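Side-chain contacts in putative branched-chain amino acid ABC transporter, periplasmic branched-chain amino acid-binding protein (Pseudomonas protegens Pf-5, PDB 4RU0), which probably binds branched-chain amino acids or related small solutes in the periplasm for delivery to an ABC transporter: residues Tyr167-Glu172 and Asp176-Lys181; Glu210-Pro215 and Arg231-Asp236; Leu380-Lys385 and Ser411-Ala416. One frame throughout, in Å; residues are numbered along the deposited sequence.

Contact 1. Residues Tyr167-Glu172 and Asp176-Lys181; sequences YIAQRE and DRLKGK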
ATOM      1  N   TYR A 167      14.282 -10.053   4.573  1.00 24.30           N
ATOM      2  CA  TYR A 167      13.637 -11.335   4.801  1.00 25.02           C
ATOM      3  C   TYR A 167      14.479 -12.469   4.225  1.00 33.94           C
ATOM      4  O   TYR A 167      14.626 -13.515   4.858  1.00 35.63           O
ATOM      5  CB  TYR A 167      12.234 -11.358   4.201  1.00 24.30           C
ATOM      6  CG  TYR A 167      11.558 -12.704   4.344  1.00 25.30           C
ATOM      7  CD1 TYR A 167      11.075 -13.133   5.577  1.00 27.99           C
ATOM      8  CD2 TYR A 167      11.410 -13.549   3.251  1.00 23.90           C
ATOM      9  CE1 TYR A 167      10.462 -14.363   5.715  1.00 29.24           C
ATOM     10  CE2 TYR A 167      10.797 -14.780   3.378  1.00 25.07           C
ATOM     11  CZ  TYR A 167      10.326 -15.185   4.613  1.00 33.24           C
ATOM     12  OH  TYR A 167       9.713 -16.411   4.744  1.00 32.98           O
ATOM     13  N   ILE A 168      15.026 -12.256   3.028  1.00 22.15           N
ATOM     14  CA  ILE A 168      15.943 -13.216   2.418  1.00 21.46           C
ATOM     15  C   ILE A 168      17.088 -13.528   3.384  1.00 23.18           C
ATOM     16  O   ILE A 168      17.411 -14.692   3.626  1.00 23.89           O
ATOM     17  CB  ILE A 168      16.551 -12.694   1.091  1.00 29.55           C
ATOM     18  CG1 ILE A 168      15.466 -12.317   0.076  1.00 26.20           C
ATOM     19  CG2 ILE A 168      17.500 -13.724   0.503  1.00 21.55           C
ATOM     20  CD1 ILE A 168      14.662 -13.458  -0.438  1.00 21.86           C
ATOM     21  N   ALA A 169      17.690 -12.471   3.927  1.00 24.09           N
ATOM     22  CA  ALA A 169      18.814 -12.583   4.854  1.00 26.19           C
ATOM     23  C   ALA A 169      18.428 -13.355   6.109  1.00 28.51           C
ATOM     24  O   ALA A 169      19.210 -14.145   6.633  1.00 30.03           O
ATOM     25  CB  ALA A 169      19.333 -11.198   5.227  1.00 27.11           C
ATOM     26  N   GLN A 170      17.213 -13.115   6.589  1.00 29.06           N
ATOM     27  CA  GLN A 170      16.688 -13.833   7.741  1.00 31.58           C
ATOM     28  C   GLN A 170      16.563 -15.316   7.391  1.00 35.42           C
ATOM     29  O   GLN A 170      16.854 -16.186   8.209  1.00 35.64           O
ATOM     30  CB  GLN A 170      15.342 -13.241   8.160  1.00 32.26           C
ATOM     31  CG  GLN A 170      14.612 -13.973   9.274  1.00 43.46           C
ATOM     32  CD  GLN A 170      13.472 -13.139   9.849  1.00 47.37           C
ATOM     33  OE1 GLN A 170      13.693 -12.038  10.357  1.00 47.08           O
ATOM     34  NE2 GLN A 170      12.248 -13.655   9.762  1.00 46.43           N
ATOM     35  N   ARG A 171      16.160 -15.590   6.155  1.00 30.68           N
ATOM     36  CA  ARG A 171      16.004 -16.958   5.669  1.00 28.22           C
ATOM     37  C   ARG A 171      17.330 -17.656   5.379  1.00 46.24           C
ATOM     38  O   ARG A 171      17.417 -18.882   5.464  1.00 51.39           O
ATOM     39  CB  ARG A 171      15.143 -16.972   4.404  1.00 25.97           C
ATOM     40  CG  ARG A 171      13.666 -16.823   4.669  1.00 26.81           C
ATOM     41  CD  ARG A 171      13.079 -18.077   5.289  1.00 28.89           C
ATOM     42  NE  ARG A 171      11.836 -18.430   4.614  1.00 54.74           N
ATOM     43  CZ  ARG A 171      11.718 -19.416   3.734  1.00 51.53           C
ATOM     44  NH1 ARG A 171      12.766 -20.173   3.443  1.00 27.07           N
ATOM     45  NH2 ARG A 171      10.547 -19.652   3.155  1.00 51.43           N
ATOM     46  N   GLU A 172      18.355 -16.882   5.028  1.00 27.13           N
ATOM     47  CA  GLU A 172      19.661 -17.448   4.696  1.00 27.06           C
ATOM     48  C   GLU A 172      20.573 -17.575   5.917  1.00 35.53           C
ATOM     49  O   GLU A 172      21.627 -18.196   5.839  1.00 41.06           O
ATOM     50  CB  GLU A 172      20.358 -16.602   3.629  1.00 25.30           C
ATOM     51  CG  GLU A 172      19.638 -16.554   2.293  1.00 31.78           C
ATOM     52  CD  GLU A 172      19.619 -17.894   1.586  1.00 39.49           C
ATOM     53  OE1 GLU A 172      20.535 -18.715   1.827  1.00 43.30           O
ATOM     54  OE2 GLU A 172      18.688 -18.124   0.783  1.00 42.23           O
ATOM     55  N   ASP A 176      25.534 -11.885   6.099  1.00 34.92           N
ATOM     56  CA  ASP A 176      26.786 -12.456   5.605  1.00 41.13           C
ATOM     57  C   ASP A 176      26.527 -13.512   4.542  1.00 36.77           C
ATOM     58  O   ASP A 176      27.298 -13.655   3.593  1.00 37.97           O
ATOM     59  CB  ASP A 176      27.587 -13.072   6.755  1.00 54.28           C
ATOM     60  CG  ASP A 176      28.044 -12.041   7.761  1.00 70.68           C
ATOM     61  OD1 ASP A 176      28.317 -10.895   7.348  1.00 75.03           O
ATOM     62  OD2 ASP A 176      28.128 -12.376   8.962  1.00 80.91           O
ATOM     63  N   ARG A 177      25.432 -14.246   4.717  1.00 31.67           N
ATOM     64  CA  ARG A 177      25.053 -15.330   3.817  1.00 36.99           C
ATOM     65  C   ARG A 177      24.518 -14.862   2.461  1.00 34.54           C
ATOM     66  O   ARG A 177      24.305 -15.679   1.577  1.00 41.91           O
ATOM     67  CB  ARG A 177      24.003 -16.205   4.493  1.00 38.77           C
ATOM     68  CG  ARG A 177      24.435 -16.745   5.837  1.00 39.02           C
ATOM     69  CD  ARG A 177      25.447 -17.863   5.673  1.00 46.62           C
ATOM     70  NE  ARG A 177      26.172 -18.106   6.915  1.00 59.32           N
ATOM     71  CZ  ARG A 177      27.282 -17.458   7.262  1.00 66.76           C
ATOM     72  NH1 ARG A 177      27.793 -16.532   6.454  1.00 65.90           N
ATOM     73  NH2 ARG A 177      27.884 -17.733   8.412  1.00 65.69           N
ATOM     74  N   LEU A 178      24.277 -13.562   2.300  1.00 34.86           N
ATOM     75  CA  LEU A 178      23.773 -13.047   1.027  1.00 28.31           C
ATOM     76  C   LEU A 178      24.874 -13.050  -0.027  1.00 32.04           C
ATOM     77  O   LEU A 178      24.606 -13.224  -1.220  1.00 22.39           O
ATOM     78  CB  LEU A 178      23.202 -11.637   1.187  1.00 30.13           C
ATOM     79  CG  LEU A 178      21.914 -11.506   1.998  1.00 23.74           C
ATOM     80  CD1 LEU A 178      21.522 -10.050   2.115  1.00 23.75           C
ATOM     81  CD2 LEU A 178      20.790 -12.323   1.381  1.00 21.87           C
ATOM     82  N   LYS A 179      26.108 -12.843   0.420  1.00 26.27           N
ATOM     83  CA  LYS A 179      27.261 -12.969  -0.459  1.00 37.82           C
ATOM     84  C   LYS A 179      27.243 -14.357  -1.084  1.00 35.69           C
ATOM     85  O   LYS A 179      27.160 -15.360  -0.375  1.00 54.01           O
ATOM     86  CB  LYS A 179      28.563 -12.739   0.314  1.00 31.84           C
ATOM     87  CG  LYS A 179      29.744 -12.377  -0.565  1.00 43.61           C
ATOM     88  CD  LYS A 179      30.955 -11.970   0.257  1.00 56.35           C
ATOM     89  CE  LYS A 179      32.066 -11.441  -0.637  1.00 65.57           C
ATOM     90  NZ  LYS A 179      32.429 -12.420  -1.699  1.00 65.15           N
ATOM     91  N   GLY A 180      27.289 -14.418  -2.408  1.00 31.03           N
ATOM     92  CA  GLY A 180      27.245 -15.702  -3.088  1.00 31.98           C
ATOM     93  C   GLY A 180      25.847 -16.205  -3.426  1.00 32.10           C
ATOM     94  O   GLY A 180      25.683 -17.331  -3.905  1.00 36.61           O
ATOM     95  N   LYS A 181      24.836 -15.380  -3.174  1.00 20.60           N
ATOM     96  CA  LYS A 181      23.464 -15.741  -3.500  1.00 23.29           C
ATOM     97  C   LYS A 181      23.000 -15.021  -4.756  1.00 18.35           C
ATOM     98  O   LYS A 181      23.527 -13.968  -5.107  1.00 21.94           O
ATOM     99  CB  LYS A 181      22.534 -15.413  -2.331  1.00 19.03           C
ATOM    100  CG  LYS A 181      22.779 -16.264  -1.105  1.00 20.41           C
ATOM    101  CD  LYS A 181      22.412 -17.711  -1.361  1.00 27.27           C
ATOM    102  CE  LYS A 181      23.124 -18.650  -0.387  1.00 36.29           C
ATOM    103  NZ  LYS A 181      22.771 -18.375   1.029  1.00 41.54           N
TER
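Ile168 opens the packing of a helix on the turn that follows it, a helix-to-strand connection in the alpha/beta lobe of a periplasmic binding protein. Helix 157-172 ends here, and residues 176-181 lead into strand 182-188 of the main sheet. Ile168 offers its CG2 methyl, which stands anti to the backbone N and meets CD2 of Leu178 at 3.7 Å; the two side chains meet nearly at right angles, and the Ile168 side chain also touches Trp237 and Ile265. One residue on, Ala169 CB lies 4.0 Å from Leu178 CD1, so the forked end of the leucine grips two consecutive helix residues. Glu172 closes the helix and does the polar work. Its backbone O rests against Arg177 CG, and its CB against Arg177 CB. A bend at chi2 (-67°) curls the carboxylate round to Lys181, whose chain, itself bent at chi2 and chi4, arrives from the opposite direction and forms a salt bridge through NZ and OE1; the modelled separation is very short and its exact value doubtful. The other oxygen, OE2, accepts a bond from Trp237 NE1, so each oxygen has its own partner, which would be expected to restrict rotation of the carboxylate. Lys181 ends a type II turn begun at Leu178, with Gly180 at the position of positive phi. Its ammonium has a second acceptor, donating from NZ to Arg177 O at 3.1 Å, 30° off the carbonyl plane.

Contact 2. Residues Glu210-Pro215 and Arg231-Asp236; sequences ENIQIP and RQQNPD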
ATOM      1  N   GLU A 210      24.098 -11.492  -6.210  1.00 18.21           N
ATOM      2  CA  GLU A 210      23.955 -11.214  -7.628  1.00 17.98           C
ATOM      3  C   GLU A 210      22.566 -10.638  -7.904  1.00 16.07           C
ATOM      4  O   GLU A 210      21.549 -11.258  -7.610  1.00 15.16           O
ATOM      5  CB  GLU A 210      24.200 -12.478  -8.453  1.00 21.41           C
ATOM      6  CG  GLU A 210      24.396 -12.216  -9.932  1.00 31.28           C
ATOM      7  CD  GLU A 210      24.766 -13.470 -10.701  1.00 44.79           C
ATOM      8  OE1 GLU A 210      25.478 -14.334 -10.138  1.00 52.87           O
ATOM      9  OE2 GLU A 210      24.349 -13.590 -11.873  1.00 47.10           O
ATOM     10  N   ASN A 211      22.538  -9.435  -8.459  1.00 25.15           N
ATOM     11  CA  ASN A 211      21.293  -8.722  -8.741  1.00 15.49           C
ATOM     12  C   ASN A 211      20.831  -8.937 -10.182  1.00 16.33           C
ATOM     13  O   ASN A 211      21.294  -8.269 -11.099  1.00 15.82           O
ATOM     14  CB  ASN A 211      21.485  -7.229  -8.459  1.00 15.42           C
ATOM     15  CG  ASN A 211      20.270  -6.397  -8.813  1.00 15.80           C
ATOM     16  OD1 ASN A 211      19.137  -6.890  -8.833  1.00 18.18           O
ATOM     17  ND2 ASN A 211      20.500  -5.119  -9.087  1.00 15.58           N
ATOM     18  N   ILE A 212      19.923  -9.885 -10.376  1.00 13.82           N
ATOM     19  CA  ILE A 212      19.434 -10.214 -11.709  1.00 14.08           C
ATOM     20  C   ILE A 212      18.102  -9.512 -11.969  1.00 23.88           C
ATOM     21  O   ILE A 212      17.125  -9.734 -11.258  1.00 17.29           O
ATOM     22  CB  ILE A 212      19.262 -11.742 -11.883  1.00 37.62           C
ATOM     23  CG1 ILE A 212      20.589 -12.464 -11.623  1.00 15.62           C
ATOM     24  CG2 ILE A 212      18.732 -12.080 -13.273  1.00 15.05           C
ATOM     25  CD1 ILE A 212      20.475 -13.972 -11.658  1.00 16.27           C
ATOM     26  N   GLN A 213      18.073  -8.663 -12.991  1.00 23.40           N
ATOM     27  CA  GLN A 213      16.881  -7.888 -13.331  1.00 23.15           C
ATOM     28  C   GLN A 213      16.262  -8.349 -14.652  1.00 18.83           C
ATOM     29  O   GLN A 213      16.883  -8.247 -15.708  1.00 18.94           O
ATOM     30  CB  GLN A 213      17.226  -6.396 -13.400  1.00 14.24           C
ATOM     31  CG  GLN A 213      17.582  -5.771 -12.050  1.00 25.11           C
ATOM     32  CD  GLN A 213      16.412  -5.763 -11.071  1.00 26.53           C
ATOM     33  OE1 GLN A 213      15.252  -5.887 -11.463  1.00 19.30           O
ATOM     34  NE2 GLN A 213      16.718  -5.617  -9.788  1.00 36.92           N
ATOM     35  N   ILE A 214      15.036  -8.856 -14.594  1.00 20.41           N
ATOM     36  CA  ILE A 214      14.406  -9.440 -15.780  1.00 23.26           C
ATOM     37  C   ILE A 214      13.047  -8.805 -16.085  1.00 14.98           C
ATOM     38  O   ILE A 214      12.070  -9.040 -15.371  1.00 15.18           O
ATOM     39  CB  ILE A 214      14.218 -10.959 -15.618  1.00 27.78           C
ATOM     40  CG1 ILE A 214      15.553 -11.637 -15.285  1.00 22.41           C
ATOM     41  CG2 ILE A 214      13.626 -11.549 -16.868  1.00 19.63           C
ATOM     42  CD1 ILE A 214      15.407 -13.088 -14.850  1.00 15.31           C
ATOM     43  N   PRO A 215      12.984  -7.988 -17.145  1.00 16.22           N
ATOM     44  CA  PRO A 215      11.740  -7.303 -17.529  1.00 16.87           C
ATOM     45  C   PRO A 215      10.725  -8.215 -18.213  1.00 24.20           C
ATOM     46  O   PRO A 215      11.104  -9.171 -18.892  1.00 24.21           O
ATOM     47  CB  PRO A 215      12.222  -6.220 -18.498  1.00 18.38           C
ATOM     48  CG  PRO A 215      13.482  -6.763 -19.068  1.00 19.21           C
ATOM     49  CD  PRO A 215      14.132  -7.555 -17.961  1.00 17.53           C
ATOM     50  N   ARG A 231      15.654 -20.668 -15.069  1.00 20.22           N
ATOM     51  CA  ARG A 231      16.067 -22.056 -14.879  1.00 16.36           C
ATOM     52  C   ARG A 231      17.566 -22.219 -15.152  1.00 22.75           C
ATOM     53  O   ARG A 231      18.244 -22.964 -14.439  1.00 20.18           O
ATOM     54  CB  ARG A 231      15.257 -23.008 -15.763  1.00 20.67           C
ATOM     55  CG  ARG A 231      15.477 -24.481 -15.405  1.00 27.03           C
ATOM     56  CD  ARG A 231      14.673 -25.402 -16.307  1.00 37.98           C
ATOM     57  NE  ARG A 231      15.037 -26.810 -16.160  1.00 36.89           N
ATOM     58  CZ  ARG A 231      14.477 -27.647 -15.291  1.00 45.43           C
ATOM     59  NH1 ARG A 231      13.526 -27.219 -14.472  1.00 46.73           N
ATOM     60  NH2 ARG A 231      14.867 -28.916 -15.237  1.00 42.04           N
ATOM     61  N   GLN A 232      18.080 -21.527 -16.173  1.00 17.69           N
ATOM     62  CA  GLN A 232      19.515 -21.547 -16.473  1.00 23.30           C
ATOM     63  C   GLN A 232      20.346 -20.995 -15.315  1.00 18.48           C
ATOM     64  O   GLN A 232      21.331 -21.597 -14.900  1.00 19.84           O
ATOM     65  CB  GLN A 232      19.823 -20.741 -17.740  1.00 19.95           C
ATOM     66  CG  GLN A 232      19.506 -21.438 -19.054  1.00 34.00           C
ATOM     67  CD  GLN A 232      19.493 -20.469 -20.227  1.00 39.38           C
ATOM     68  OE1 GLN A 232      19.375 -19.256 -20.042  1.00 43.44           O
ATOM     69  NE2 GLN A 232      19.615 -20.996 -21.439  1.00 35.42           N
ATOM     70  N   GLN A 233      19.953 -19.839 -14.798  1.00 20.54           N
ATOM     71  CA  GLN A 233      20.742 -19.191 -13.766  1.00 15.60           C
ATOM     72  C   GLN A 233      20.473 -19.781 -12.379  1.00 20.50           C
ATOM     73  O   GLN A 233      21.294 -19.628 -11.480  1.00 18.80           O
ATOM     74  CB  GLN A 233      20.478 -17.685 -13.779  1.00 14.92           C
ATOM     75  CG  GLN A 233      21.133 -16.966 -14.953  1.00 16.32           C
ATOM     76  CD  GLN A 233      20.748 -15.500 -15.032  1.00 29.60           C
ATOM     77  OE1 GLN A 233      19.567 -15.160 -15.025  1.00 30.30           O
ATOM     78  NE2 GLN A 233      21.744 -14.622 -15.108  1.00 26.54           N
ATOM     79  N   ASN A 234      19.339 -20.465 -12.229  1.00 19.05           N
ATOM     80  CA  ASN A 234      18.910 -21.054 -10.954  1.00 18.87           C
ATOM     81  C   ASN A 234      19.153 -20.148  -9.739  1.00 16.32           C
ATOM     82  O   ASN A 234      19.941 -20.487  -8.852  1.00 15.39           O
ATOM     83  CB  ASN A 234      19.600 -22.409 -10.745  1.00 15.19           C
ATOM     84  CG  ASN A 234      19.071 -23.158  -9.531  1.00 15.32           C
ATOM     85  OD1 ASN A 234      19.818 -23.861  -8.844  1.00 25.81           O
ATOM     86  ND2 ASN A 234      17.783 -23.000  -9.253  1.00 14.74           N
ATOM     87  N   PRO A 235      18.485 -18.983  -9.699  1.00 14.28           N
ATOM     88  CA  PRO A 235      18.657 -18.087  -8.552  1.00 12.00           C
ATOM     89  C   PRO A 235      18.053 -18.693  -7.292  1.00 17.67           C
ATOM     90  O   PRO A 235      17.193 -19.571  -7.389  1.00 16.15           O
ATOM     91  CB  PRO A 235      17.895 -16.829  -8.973  1.00 11.31           C
ATOM     92  CG  PRO A 235      16.803 -17.355  -9.842  1.00 13.76           C
ATOM     93  CD  PRO A 235      17.440 -18.495 -10.619  1.00 17.28           C
ATOM     94  N   ASP A 236      18.510 -18.231  -6.130  1.00 20.06           N
ATOM     95  CA  ASP A 236      18.023 -18.733  -4.849  1.00 13.15           C
ATOM     96  C   ASP A 236      16.627 -18.209  -4.560  1.00 29.86           C
ATOM     97  O   ASP A 236      15.831 -18.881  -3.916  1.00 21.68           O
ATOM     98  CB  ASP A 236      18.979 -18.337  -3.719  1.00 14.18           C
ATOM     99  CG  ASP A 236      20.403 -18.819  -3.966  1.00 25.15           C
ATOM    100  OD1 ASP A 236      21.210 -18.051  -4.538  1.00 16.17           O
ATOM    101  OD2 ASP A 236      20.715 -19.969  -3.595  1.00 30.94           O
TER
HETATM  102  O   HOH W   1      23.877 -16.181 -13.053  1.00 31.87           O
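In the beta-alpha-beta crossover that runs from strand 210-216 through helix 224-233 to strand 237-241, Ile212 of the first strand meets Gln233, the last residue of the helix. The two side chains approach from opposite directions. Gln233, extended beyond CG, presents its flat amide to the isoleucine: Ile212 CD1 sits over the amide face, 3.7 Å from Gln233 CD and about equally far from OE1 and NE2. The second branch of the isoleucine, CG2, comes to 3.6 Å from Gln233 OE1. That oxygen has its polar partner within its own helix, where Gln229 NE2 donates to it. At the nitrogen end of the amide, Gln233 NE2 gives a weak bond to a water at 3.3 Å. The same water donates to Glu210 OE2 at 2.9 Å, joining the two side chains, whose nearest atoms are 4.3 Å apart (Glu210 OE2 to Gln233 NE2). Beyond Gln233 the helix stops at Asn234, which takes positive phi (41°), and Pro235 carries the chain back toward the sheet, packing on Ile230 and Phe259. Strand and helix end are thus tied in polar fashion through a water whose bond to Gln233 is weak. With OE1 engaged by Gln229 and NE2 by this water, the amide can probably turn its face to the buried Ile212 without leaving either polar atom unpartnered.

Contact 3. Residues Leu380-Lys385 and Ser411-Ala416; sequences LMQNLK and SEWIAA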
ATOM      1  N   LEU A 380      -2.552  -6.389  12.172  1.00 55.27           N
ATOM      2  CA  LEU A 380      -3.030  -5.991  10.853  1.00 53.88           C
ATOM      3  C   LEU A 380      -2.240  -4.827  10.255  1.00 53.84           C
ATOM      4  O   LEU A 380      -1.972  -4.796   9.053  1.00 51.14           O
ATOM      5  CB  LEU A 380      -4.515  -5.628  10.934  1.00 54.74           C
ATOM      6  CG  LEU A 380      -5.257  -5.349   9.629  1.00 53.75           C
ATOM      7  CD1 LEU A 380      -5.008  -6.456   8.615  1.00 53.22           C
ATOM      8  CD2 LEU A 380      -6.744  -5.204   9.906  1.00 55.05           C
HETATM    9  N   MSE A 381      -1.869  -3.874  11.100  1.00 54.06           N
HETATM   10  CA  MSE A 381      -1.168  -2.678  10.651  1.00 50.90           C
HETATM   11  C   MSE A 381       0.099  -2.457  11.468  1.00 51.04           C
HETATM   12  O   MSE A 381       0.121  -2.706  12.671  1.00 69.82           O
HETATM   13  CB  MSE A 381      -2.085  -1.459  10.753  1.00 50.95           C
HETATM   14  CG  MSE A 381      -1.417  -0.132  10.418  1.00 60.37           C
HETATM   15 SE   MSE A 381      -2.562   1.386  10.875  1.00117.20          SE
HETATM   16  CE  MSE A 381      -4.182   0.744  10.021  1.00 56.73           C
ATOM     17  N   GLN A 382       1.156  -1.993  10.809  1.00 49.68           N
ATOM     18  CA  GLN A 382       2.422  -1.737  11.486  1.00 49.80           C
ATOM     19  C   GLN A 382       2.403  -0.415  12.249  1.00 50.13           C
ATOM     20  O   GLN A 382       1.438   0.345  12.171  1.00 50.13           O
ATOM     21  CB  GLN A 382       3.567  -1.736  10.471  1.00 48.36           C
ATOM     22  CG  GLN A 382       3.485  -0.618   9.449  1.00 46.96           C
ATOM     23  CD  GLN A 382       4.421  -0.830   8.275  1.00 45.67           C
ATOM     24  OE1 GLN A 382       5.563  -0.368   8.283  1.00 45.26           O
ATOM     25  NE2 GLN A 382       3.937  -1.529   7.254  1.00 45.14           N
ATOM     26  N   ASN A 383       3.474  -0.149  12.990  1.00 50.52           N
ATOM     27  CA  ASN A 383       3.673   1.158  13.603  1.00 50.74           C
ATOM     28  C   ASN A 383       3.870   2.232  12.539  1.00 49.18           C
ATOM     29  O   ASN A 383       4.394   1.961  11.456  1.00 58.29           O
ATOM     30  CB  ASN A 383       4.879   1.142  14.552  1.00 51.56           C
ATOM     31  CG  ASN A 383       4.615   0.358  15.828  1.00 59.80           C
ATOM     32  OD1 ASN A 383       3.691  -0.453  15.897  1.00 60.70           O
ATOM     33  ND2 ASN A 383       5.429   0.603  16.850  1.00 59.95           N
ATOM     34  N   LEU A 384       3.438   3.449  12.848  1.00 51.09           N
ATOM     35  CA  LEU A 384       3.613   4.585  11.949  1.00 48.09           C
ATOM     36  C   LEU A 384       4.157   5.784  12.701  1.00 48.57           C
ATOM     37  O   LEU A 384       3.576   6.221  13.689  1.00 49.73           O
ATOM     38  CB  LEU A 384       2.293   4.965  11.281  1.00 47.68           C
ATOM     39  CG  LEU A 384       1.801   4.111  10.120  1.00 53.58           C
ATOM     40  CD1 LEU A 384       0.410   4.560   9.708  1.00 46.84           C
ATOM     41  CD2 LEU A 384       2.773   4.224   8.963  1.00 51.95           C
ATOM     42  N   LYS A 385       5.277   6.313  12.236  1.00 47.80           N
ATOM     43  CA  LYS A 385       5.795   7.556  12.777  1.00 51.69           C
ATOM     44  C   LYS A 385       6.249   8.443  11.628  1.00 46.89           C
ATOM     45  O   LYS A 385       7.330   8.259  11.075  1.00 46.27           O
ATOM     46  CB  LYS A 385       6.938   7.301  13.760  1.00 49.19           C
ATOM     47  CG  LYS A 385       7.402   8.546  14.504  1.00 49.95           C
ATOM     48  CD  LYS A 385       8.047   8.188  15.837  1.00 62.08           C
ATOM     49  CE  LYS A 385       8.825   9.358  16.411  1.00 64.88           C
ATOM     50  NZ  LYS A 385      10.003   9.701  15.563  1.00 68.36           N
ATOM     51  N   SER A 411       5.849 -14.838   8.898  1.00 36.73           N
ATOM     52  CA  SER A 411       6.858 -13.936   9.440  1.00 36.61           C
ATOM     53  C   SER A 411       6.234 -12.853  10.297  1.00 39.36           C
ATOM     54  O   SER A 411       5.043 -12.562  10.185  1.00 38.65           O
ATOM     55  CB  SER A 411       7.676 -13.288   8.315  1.00 34.30           C
ATOM     56  OG  SER A 411       7.123 -12.040   7.926  1.00 33.78           O
ATOM     57  N   GLU A 412       7.054 -12.256  11.154  1.00 42.62           N
ATOM     58  CA  GLU A 412       6.673 -11.037  11.851  1.00 40.04           C
ATOM     59  C   GLU A 412       6.829  -9.860  10.903  1.00 48.61           C
ATOM     60  O   GLU A 412       7.066 -10.042   9.704  1.00 46.90           O
ATOM     61  CB  GLU A 412       7.537 -10.821  13.094  1.00 42.52           C
ATOM     62  CG  GLU A 412       7.780 -12.073  13.910  1.00 43.39           C
ATOM     63  CD  GLU A 412       6.540 -12.545  14.635  1.00 60.22           C
ATOM     64  OE1 GLU A 412       5.612 -11.729  14.826  1.00 58.30           O
ATOM     65  OE2 GLU A 412       6.497 -13.734  15.016  1.00 64.69           O
ATOM     66  N   TRP A 413       6.710  -8.650  11.439  1.00 47.53           N
ATOM     67  CA  TRP A 413       6.993  -7.469  10.648  1.00 37.36           C
ATOM     68  C   TRP A 413       8.489  -7.394  10.372  1.00 36.28           C
ATOM     69  O   TRP A 413       9.307  -7.398  11.291  1.00 52.38           O
ATOM     70  CB  TRP A 413       6.509  -6.202  11.356  1.00 40.04           C
ATOM     71  CG  TRP A 413       5.016  -6.097  11.455  1.00 39.67           C
ATOM     72  CD1 TRP A 413       4.250  -6.362  12.552  1.00 45.60           C
ATOM     73  CD2 TRP A 413       4.107  -5.707  10.416  1.00 38.43           C
ATOM     74  NE1 TRP A 413       2.923  -6.158  12.265  1.00 46.90           N
ATOM     75  CE2 TRP A 413       2.807  -5.755  10.961  1.00 45.97           C
ATOM     76  CE3 TRP A 413       4.266  -5.322   9.080  1.00 38.16           C
ATOM     77  CZ2 TRP A 413       1.671  -5.431  10.217  1.00 44.65           C
ATOM     78  CZ3 TRP A 413       3.136  -5.001   8.340  1.00 35.74           C
ATOM     79  CH2 TRP A 413       1.857  -5.053   8.912  1.00 40.57           C
ATOM     80  N   ILE A 414       8.830  -7.353   9.090  1.00 38.49           N
ATOM     81  CA  ILE A 414      10.202  -7.180   8.648  1.00 33.10           C
ATOM     82  C   ILE A 414      10.447  -5.712   8.314  1.00 39.43           C
ATOM     83  O   ILE A 414       9.916  -5.202   7.326  1.00 42.08           O
ATOM     84  CB  ILE A 414      10.508  -8.040   7.403  1.00 40.37           C
ATOM     85  CG1 ILE A 414       9.996  -9.473   7.595  1.00 37.93           C
ATOM     86  CG2 ILE A 414      11.992  -8.007   7.077  1.00 30.61           C
ATOM     87  CD1 ILE A 414      10.669 -10.226   8.720  1.00 33.23           C
ATOM     88  N   ALA A 415      11.244  -5.031   9.129  1.00 36.98           N
ATOM     89  CA  ALA A 415      11.523  -3.613   8.908  1.00 37.23           C
ATOM     90  C   ALA A 415      12.553  -3.402   7.797  1.00 35.88           C
ATOM     91  O   ALA A 415      13.489  -4.188   7.650  1.00 33.49           O
ATOM     92  CB  ALA A 415      12.004  -2.964  10.199  1.00 35.63           C
ATOM     93  N   ALA A 416      12.376  -2.333   7.023  1.00 31.00           N
ATOM     94  CA  ALA A 416      13.337  -1.950   5.989  1.00 29.81           C
ATOM     95  C   ALA A 416      14.479  -1.137   6.575  1.00 38.25           C
ATOM     96  O   ALA A 416      14.325  -0.500   7.618  1.00 41.03           O
ATOM     97  CB  ALA A 416      12.656  -1.151   4.898  1.00 28.54           C
TER
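Trp413 lays its indole against the backbone of Leu380-Gln382 and the side chain of Gln382, joining an outermost strand of the main sheet to the segment that leads into strand 384-385. The edge of the seven-stranded sheet is thereby packed on the chain approaching the small two-stranded sheet, which connects these two parts of the periplasmic-binding-protein fold. Trp413 itself carries the whole contact. Over one face of its six-membered ring stands Gln382 CB, 3.8 Å from the centroid and only 6° off the normal, a CH-pi contact. CG of Gln382 lies between the backbone N and the carbonyl carbon (chi1 64°), and from there the extended chain passes across the ring, bringing NE2 to 3.7 Å from Trp413 CZ3. The amide plane is turned 49° from the indole, and Gln382 NE2 donates to Ala396 O. The backbone supplies the remaining neighbours: Gln382 N is 3.5 Å from Trp413 CZ2, and Leu380 O reaches the edge of the ring at CH2, 3.8 Å away. Arg398 adds a cation-pi partner to the indole. Further along, Ala415 O accepts from Asn166 ND2. Strand 407-415 pairs with strand 396-402, Ile414 bonding to Ala397 through its backbone, and Ile414 and Ala416 touch helix 157-172, whereas Leu380 and selenomethionine Met381 touch helix 325-348, with Leu380 also touching helix 299-309.

The chemistry of the three contacts differs with their place in the fold. Contacts 1 and 2 lie about 26 Å from the chain's centre and are partly buried; contact 3, about 12 Å from it (centre to centre in each case), is buried. Contact 1 combines a leucine-centred apolar patch with a salt bridge, contact 2 relies on an amide face and a bridging water, and contact 3 on an aromatic face and backbone atoms, without charge pairing across its segments. Contacts 1 and 2 are neighbours, probably joined by a hydrogen bond from Glu210 N to Lys181 O (2.8 Å). Helix 157-172 links contact 1 to contact 3 through Tyr167 and Gln170. Contacts 2 and 3 involve the two outermost strands of the same sheet and do not touch.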